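Local coordinates for protein sensor histidine kinase (PDB 3VA9) that probably senses signals through this CHASE3-family sensor domain and, as a whole kinase, phosphorylates a histidine using ATP in two-component signalling, at residues T17-Q28 against L129-L140. Numbering follows the deposited sequence.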
loop_
_atom_site.group_PDB
_atom_site.type_symbol
_atom_site.label_atom_id
_atom_site.label_comp_id
_atom_site.label_asym_id
_atom_site.label_seq_id
_atom_site.Cartn_x
_atom_site.Cartn_y
_atom_site.Cartn_z
ATOM N N THR A 17 7.649 4.905 -19.559
ATOM C CA THR A 17 8.347 4.226 -18.474
ATOM C C THR A 17 8.613 5.176 -17.320
ATOM O O THR A 17 8.478 4.806 -16.156
ATOM C CB THR A 17 9.697 3.657 -18.931
ATOM O OG1 THR A 17 10.485 4.708 -19.504
ATOM C CG2 THR A 17 9.493 2.551 -19.968
ATOM N N ASN A 18 9.022 6.395 -17.645
ATOM C CA ASN A 18 9.296 7.395 -16.623
ATOM C C ASN A 18 8.016 7.759 -15.886
ATOM O O ASN A 18 8.030 8.057 -14.693
ATOM C CB ASN A 18 9.929 8.638 -17.249
ATOM C CG ASN A 18 11.251 8.337 -17.925
ATOM O OD1 ASN A 18 12.099 7.636 -17.369
ATOM N ND2 ASN A 18 11.435 8.863 -19.132
ATOM N N LYS A 19 6.907 7.726 -16.616
ATOM C CA LYS A 19 5.596 7.962 -16.036
ATOM C C LYS A 19 5.222 6.810 -15.102
ATOM O O LYS A 19 4.549 7.013 -14.088
ATOM C CB LYS A 19 4.555 8.114 -17.149
ATOM C CG LYS A 19 3.118 8.262 -16.671
ATOM C CD LYS A 19 2.166 8.373 -17.856
ATOM C CE LYS A 19 0.720 8.519 -17.408
ATOM N NZ LYS A 19 -0.212 8.579 -18.571
ATOM N N ALA A 20 5.671 5.605 -15.445
ATOM C CA ALA A 20 5.360 4.411 -14.663
ATOM C C ALA A 20 6.137 4.362 -13.348
ATOM O O ALA A 20 5.613 3.906 -12.329
ATOM C CB ALA A 20 5.614 3.149 -15.483
ATOM N N LEU A 21 7.382 4.830 -13.376
ATOM C CA LEU A 21 8.223 4.839 -12.181
ATOM C C LEU A 21 7.723 5.845 -11.145
ATOM O O LEU A 21 7.799 5.596 -9.945
ATOM C CB LEU A 21 9.684 5.123 -12.542
ATOM C CG LEU A 21 10.398 4.088 -13.418
ATOM C CD1 LEU A 21 11.818 4.543 -13.737
ATOM C CD2 LEU A 21 10.401 2.712 -12.754
ATOM N N LEU A 22 7.221 6.983 -11.617
ATOM C CA LEU A 22 6.592 7.963 -10.741
ATOM C C LEU A 22 5.415 7.309 -10.043
ATOM O O LEU A 22 5.280 7.381 -8.819
ATOM C CB LEU A 22 6.095 9.163 -11.547
ATOM C CG LEU A 22 7.153 10.117 -12.102
ATOM C CD1 LEU A 22 6.506 11.182 -12.989
ATOM C CD2 LEU A 22 7.939 10.752 -10.963
ATOM N N ALA A 23 4.567 6.663 -10.839
ATOM C CA ALA A 23 3.362 6.013 -10.337
ATOM C C ALA A 23 3.675 4.940 -9.292
ATOM O O ALA A 23 2.932 4.768 -8.333
ATOM C CB ALA A 23 2.559 5.421 -11.493
ATOM N N ILE A 24 4.779 4.223 -9.489
ATOM C CA ILE A 24 5.192 3.160 -8.576
ATOM C C ILE A 24 5.649 3.725 -7.234
ATOM O O ILE A 24 5.381 3.152 -6.179
ATOM C CB ILE A 24 6.328 2.317 -9.191
ATOM C CG1 ILE A 24 5.789 1.462 -10.338
ATOM C CG2 ILE A 24 6.981 1.439 -8.139
ATOM C CD1 ILE A 24 6.866 0.739 -11.101
ATOM N N SER A 25 6.343 4.857 -7.288
ATOM C CA SER A 25 6.833 5.523 -6.091
ATOM C C SER A 25 5.683 6.152 -5.315
ATOM O O SER A 25 5.699 6.203 -4.090
ATOM C CB SER A 25 7.860 6.589 -6.476
ATOM O OG SER A 25 7.878 7.638 -5.530
ATOM N N ALA A 26 4.683 6.631 -6.042
ATOM C CA ALA A 26 3.500 7.207 -5.429
ATOM C C ALA A 26 2.668 6.143 -4.711
ATOM O O ALA A 26 1.932 6.444 -3.768
ATOM C CB ALA A 26 2.666 7.939 -6.478
ATOM N N ILE A 27 2.788 4.896 -5.154
ATOM C CA ILE A 27 2.083 3.790 -4.507
ATOM C C ILE A 27 2.740 3.394 -3.183
ATOM O O ILE A 27 2.065 3.185 -2.176
ATOM C CB ILE A 27 1.958 2.574 -5.448
ATOM C CG1 ILE A 27 0.910 2.869 -6.521
ATOM C CG2 ILE A 27 1.585 1.320 -4.665
ATOM C CD1 ILE A 27 0.894 1.884 -7.640
ATOM N N GLN A 28 4.061 3.288 -3.203
ATOM C CA GLN A 28 4.851 3.109 -1.991
ATOM C C GLN A 28 4.507 4.191 -0.964
ATOM O O GLN A 28 4.213 3.888 0.188
ATOM C CB GLN A 28 6.336 3.168 -2.351
ATOM C CG GLN A 28 7.280 3.362 -1.187
ATOM C CD GLN A 28 8.688 3.697 -1.655
ATOM O OE1 GLN A 28 9.039 4.870 -1.836
ATOM N NE2 GLN A 28 9.500 2.664 -1.868
ATOM N N LEU A 129 7.033 -3.973 -5.152
ATOM C CA LEU A 129 7.259 -2.707 -5.840
ATOM C C LEU A 129 8.618 -2.670 -6.557
ATOM O O LEU A 129 8.733 -2.106 -7.644
ATOM C CB LEU A 129 7.088 -1.526 -4.878
ATOM C CG LEU A 129 5.634 -1.223 -4.490
ATOM C CD1 LEU A 129 5.576 -0.257 -3.338
ATOM C CD2 LEU A 129 4.852 -0.683 -5.682
ATOM N N SER A 130 9.635 -3.291 -5.963
ATOM C CA SER A 130 10.952 -3.362 -6.591
ATOM C C SER A 130 10.907 -4.148 -7.896
ATOM O O SER A 130 11.492 -3.733 -8.896
ATOM C CB SER A 130 11.984 -3.982 -5.647
ATOM O OG SER A 130 12.250 -3.126 -4.550
ATOM N N VAL A 131 10.221 -5.287 -7.878
ATOM C CA VAL A 131 10.075 -6.106 -9.077
ATOM C C VAL A 131 9.514 -5.281 -10.232
ATOM O O VAL A 131 10.010 -5.357 -11.358
ATOM C CB VAL A 131 9.165 -7.324 -8.829
ATOM C CG1 VAL A 131 8.752 -7.951 -10.147
ATOM C CG2 VAL A 131 9.866 -8.340 -7.942
ATOM N N LEU A 132 8.480 -4.493 -9.944
ATOM C CA LEU A 132 7.900 -3.600 -10.940
ATOM C C LEU A 132 8.897 -2.529 -11.406
ATOM O O LEU A 132 9.033 -2.273 -12.608
ATOM C CB LEU A 132 6.636 -2.938 -10.389
ATOM C CG LEU A 132 5.361 -3.782 -10.410
ATOM C CD1 LEU A 132 4.276 -3.158 -9.549
ATOM C CD2 LEU A 132 4.869 -3.983 -11.841
ATOM N N THR A 133 9.586 -1.913 -10.446
ATOM C CA THR A 133 10.561 -0.863 -10.730
ATOM C C THR A 133 11.721 -1.377 -11.583
ATOM O O THR A 133 12.041 -0.802 -12.626
ATOM C CB THR A 133 11.122 -0.251 -9.434
ATOM O OG1 THR A 133 10.060 0.369 -8.698
ATOM C CG2 THR A 133 12.179 0.793 -9.752
ATOM N N ARG A 134 12.352 -2.457 -11.132
ATOM C CA ARG A 134 13.428 -3.084 -11.890
ATOM C C ARG A 134 12.974 -3.477 -13.293
ATOM O O ARG A 134 13.701 -3.279 -14.264
ATOM C CB ARG A 134 14.000 -4.293 -11.141
ATOM C CG ARG A 134 14.957 -3.916 -10.016
ATOM C CD ARG A 134 15.580 -5.138 -9.352
ATOM N NE ARG A 134 14.761 -5.652 -8.256
ATOM C CZ ARG A 134 13.939 -6.691 -8.358
ATOM N NH1 ARG A 134 13.827 -7.340 -9.510
ATOM N NH2 ARG A 134 13.232 -7.086 -7.306
ATOM N N ALA A 135 11.764 -4.020 -13.397
ATOM C CA ALA A 135 11.217 -4.429 -14.687
ATOM C C ALA A 135 11.054 -3.248 -15.644
ATOM O O ALA A 135 11.348 -3.365 -16.830
ATOM C CB ALA A 135 9.894 -5.156 -14.504
ATOM N N GLU A 136 10.583 -2.114 -15.132
ATOM C CA GLU A 136 10.430 -0.920 -15.957
ATOM C C GLU A 136 11.786 -0.342 -16.341
ATOM O O GLU A 136 11.964 0.162 -17.453
ATOM C CB GLU A 136 9.595 0.139 -15.237
ATOM C CG GLU A 136 8.100 -0.112 -15.278
ATOM C CD GLU A 136 7.514 0.076 -16.662
ATOM O OE1 GLU A 136 7.947 1.009 -17.369
ATOM O OE2 GLU A 136 6.616 -0.706 -17.041
ATOM N N GLN A 137 12.740 -0.410 -15.416
ATOM C CA GLN A 137 14.100 0.046 -15.690
ATOM C C GLN A 137 14.758 -0.845 -16.742
ATOM O O GLN A 137 15.269 -0.358 -17.746
ATOM C CB GLN A 137 14.935 0.088 -14.403
ATOM C CG GLN A 137 14.575 1.243 -13.471
ATOM C CD GLN A 137 15.252 1.146 -12.116
ATOM O OE1 GLN A 137 15.371 0.063 -11.541
ATOM N NE2 GLN A 137 15.687 2.284 -11.594
ATOM N N ALA A 138 14.734 -2.153 -16.511
ATOM C CA ALA A 138 15.231 -3.100 -17.499
ATOM C C ALA A 138 14.525 -2.870 -18.833
ATOM O O ALA A 138 15.164 -2.827 -19.887
ATOM C CB ALA A 138 15.024 -4.530 -17.023
ATOM N N LEU A 139 13.205 -2.711 -18.773
ATOM C CA LEU A 139 12.386 -2.503 -19.964
ATOM C C LEU A 139 12.834 -1.290 -20.773
ATOM O O LEU A 139 13.086 -1.394 -21.973
ATOM C CB LEU A 139 10.914 -2.349 -19.579
ATOM C CG LEU A 139 9.939 -2.070 -20.724
ATOM C CD1 LEU A 139 10.012 -3.177 -21.767
ATOM C CD2 LEU A 139 8.521 -1.915 -20.188
ATOM N N LEU A 140 12.919 -0.141 -20.112
ATOM C CA LEU A 140 13.371 1.085 -20.761
ATOM C C LEU A 140 14.710 0.861 -21.457
ATOM O O LEU A 140 14.874 1.195 -22.631
ATOM C CB LEU A 140 13.479 2.223 -19.739
ATOM C CG LEU A 140 13.925 3.609 -20.219
ATOM C CD1 LEU A 140 13.531 4.678 -19.211
ATOM C CD2 LEU A 140 15.422 3.658 -20.484
#
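Ile24 sits against Leu129, Leu132 and Thr133, where segments 18-28 and 129-140 run antiparallel at 169° with their axes 9.8 Å apart; they lie on helices 18-44 and 121-142, the first and last of the four-helix sensor bundle. Apolar packing forms the part around Ile24 and Leu129, Glu136 and Thr17 the other end. The two branches of Ile24 divide the work: CG2, anti to the backbone N, meets Leu129 CD2 at 3.9 Å, while CD1 reaches Leu132 CB at 3.8 Å. Leu129 and Ile24 run alongside each other, pointing opposite ways, and the Leu129 methyls spread along helix 18-44, CD2 touching Ile27 CG2 and CD1 lying 3.6 Å from Gln28 CB. Farther along, Leu21 CD2 packs on Glu136 CB (3.7 Å) and near the Thr133 methyl.

Polar side chains touch the other segment through carbons and oxygens alike, the oxygens meeting methyl groups. Thr133 OG1 touches Ile24 CG2 at 3.3 Å but donates a hydrogen bond to Leu129 O of its own helix, 3.0 Å away and 40° out of the carbonyl plane; that oxygen also accepts from Thr133 N. Buried Glu136, turned back at its second torsion (chi2 -70°), rests its carboxylate by Ala20 CB and brings OE1 to 3.4 Å from Thr17 CG2, while OE2 is hydrogen-bonded to Gln77 NE2 of helix 75-101.

No hydrogen bond links the two segments: Thr133 OG1 bonds within its helix, Glu136 OE2 to a third, and side-chain packing joins the pair.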